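PDB 2EF7: CBS domain protein from Sulfolobus tokodaii, which is of uncharacterised function but carries a pair of CBS domains, a module that in many relatives binds adenosine nucleotides and regulates partner proteins or domains. Local coordinates for residues T12-V17 with G108-I113. Residues are numbered along the deposited sequence; the frame is centred on the assembly and turned at random.
Sequences TQVISV and GNLKGI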
loop_
_atom_site.group_PDB
_atom_site.type_symbol
_atom_site.label_atom_id
_atom_site.label_comp_id
_atom_site.label_asym_id
_atom_site.label_seq_id
_atom_site.Cartn_x
_atom_site.Cartn_y
_atom_site.Cartn_z
ATOM N N THR A 12 8.923 -14.917 9.451
ATOM C CA THR A 12 9.808 -15.825 10.163
ATOM C C THR A 12 11.155 -15.922 9.456
ATOM O O THR A 12 11.391 -15.254 8.451
ATOM C CB THR A 12 9.197 -17.223 10.242
ATOM O OG1 THR A 12 8.925 -17.691 8.916
ATOM C CG2 THR A 12 7.903 -17.193 11.045
ATOM N N GLN A 13 12.038 -16.763 9.983
ATOM C CA GLN A 13 13.359 -16.933 9.388
ATOM C C GLN A 13 14.073 -15.585 9.290
ATOM O O GLN A 13 14.644 -15.255 8.249
ATOM C CB GLN A 13 13.238 -17.528 7.977
ATOM C CG GLN A 13 12.301 -18.719 7.863
ATOM C CD GLN A 13 12.721 -19.876 8.745
ATOM O OE1 GLN A 13 13.823 -20.409 8.605
ATOM N NE2 GLN A 13 11.842 -20.270 9.663
ATOM N N VAL A 14 14.030 -14.794 10.358
ATOM C CA VAL A 14 14.699 -13.498 10.333
ATOM C C VAL A 14 16.163 -13.722 10.673
ATOM O O VAL A 14 16.512 -14.742 11.254
ATOM C CB VAL A 14 14.078 -12.522 11.347
ATOM C CG1 VAL A 14 12.610 -12.311 11.015
ATOM C CG2 VAL A 14 14.232 -13.065 12.757
ATOM N N ILE A 15 17.020 -12.775 10.311
ATOM C CA ILE A 15 18.439 -12.919 10.584
ATOM C C ILE A 15 18.848 -12.155 11.826
ATOM O O ILE A 15 18.486 -10.987 11.992
ATOM C CB ILE A 15 19.280 -12.411 9.402
ATOM C CG1 ILE A 15 18.900 -13.178 8.133
ATOM C CG2 ILE A 15 20.756 -12.559 9.716
ATOM C CD1 ILE A 15 19.138 -14.675 8.223
ATOM N N SER A 16 19.618 -12.811 12.692
ATOM C CA SER A 16 20.092 -12.180 13.915
ATOM C C SER A 16 21.586 -12.399 14.096
ATOM O O SER A 16 22.157 -13.311 13.516
ATOM C CB SER A 16 19.371 -12.769 15.124
ATOM O OG SER A 16 19.763 -14.116 15.322
ATOM N N VAL A 17 22.208 -11.555 14.913
ATOM C CA VAL A 17 23.633 -11.665 15.219
ATOM C C VAL A 17 23.730 -11.489 16.719
ATOM O O VAL A 17 22.883 -10.820 17.317
ATOM C CB VAL A 17 24.476 -10.558 14.511
ATOM C CG1 VAL A 17 24.313 -10.668 12.993
ATOM C CG2 VAL A 17 24.057 -9.168 15.011
ATOM N N GLY A 108 10.924 -16.217 25.600
ATOM C CA GLY A 108 11.631 -14.994 25.249
ATOM C C GLY A 108 12.555 -15.056 24.045
ATOM O O GLY A 108 13.181 -14.052 23.704
ATOM N N ASN A 109 12.628 -16.218 23.396
ATOM C CA ASN A 109 13.488 -16.416 22.236
ATOM C C ASN A 109 12.907 -15.872 20.942
ATOM O O ASN A 109 11.709 -15.998 20.681
ATOM C CB ASN A 109 13.800 -17.903 22.066
ATOM C CG ASN A 109 14.551 -18.475 23.254
ATOM O OD1 ASN A 109 15.588 -17.949 23.662
ATOM N ND2 ASN A 109 14.029 -19.556 23.816
ATOM N N LEU A 110 13.777 -15.284 20.125
ATOM C CA LEU A 110 13.388 -14.697 18.846
ATOM C C LEU A 110 12.750 -15.724 17.906
ATOM O O LEU A 110 13.290 -16.816 17.712
ATOM C CB LEU A 110 14.617 -14.070 18.180
ATOM C CG LEU A 110 14.445 -13.319 16.857
ATOM C CD1 LEU A 110 13.487 -12.130 17.025
ATOM C CD2 LEU A 110 15.818 -12.836 16.403
ATOM N N LYS A 111 11.595 -15.369 17.338
ATOM C CA LYS A 111 10.872 -16.250 16.412
ATOM C C LYS A 111 10.551 -15.566 15.087
ATOM O O LYS A 111 10.370 -16.231 14.071
ATOM C CB LYS A 111 9.561 -16.742 17.047
ATOM C CG LYS A 111 9.735 -17.760 18.171
ATOM C CD LYS A 111 10.205 -19.094 17.618
ATOM C CE LYS A 111 10.668 -20.023 18.720
ATOM N NZ LYS A 111 11.149 -21.320 18.167
ATOM N N GLY A 112 10.460 -14.241 15.101
ATOM C CA GLY A 112 10.155 -13.512 13.885
ATOM C C GLY A 112 10.041 -12.012 14.094
ATOM O O GLY A 112 10.418 -11.489 15.148
ATOM N N ILE A 113 9.512 -11.331 13.080
ATOM C CA ILE A 113 9.315 -9.884 13.086
ATOM C C ILE A 113 7.929 -9.597 12.516
ATOM O O ILE A 113 7.568 -10.158 11.483
ATOM C CB ILE A 113 10.354 -9.165 12.176
ATOM C CG1 ILE A 113 11.751 -9.309 12.762
ATOM C CG2 ILE A 113 9.989 -7.694 12.014
ATOM C CD1 ILE A 113 11.886 -8.722 14.141
#
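Val-14 packs between Leu-110 and Ile-113, one methyl for each. Its CG1, beside the backbone N (chi1 -60°) and anti to the carbonyl carbon, lies 3.6 Å from Ile-113 CG1, the two side chains crossing at about a right angle; the same methyl is 4.0 Å from Gly-112 CA. Its CG2 comes 4.0 Å from CD2 of Leu-110. Branched valine suits this place, because two methyls on one carbon reach both neighbours. The longer Leu-110 sets CG toward 12-17, anti to the backbone N (chi1 -177°), and its CD2 lies 3.8 Å from CB of small Ser-16. Ile-39 of strand 37-42, the neighbour of 16-18 in the first sheet, touches both Leu-110 and Ile-113. The solvent side is looser. The CA-CB bond of Thr-12 leads away, yet CB and CG2 graze Lys-111 O (CG2 at 4.0 Å), and its CA can lie 4.4 Å from CA of Gly-112, which has no side chain. Gln-13, poorly ordered, and Lys-111, against Glu-82 and Asp-105, also start away. Lys-111 and Gly-112 form a classic beta bulge facing Val-103. The contact joins the loop leading into strand 16-18 to strand 110-115, an interface between sheets characteristic of the tandem CBS pair, or Bateman module.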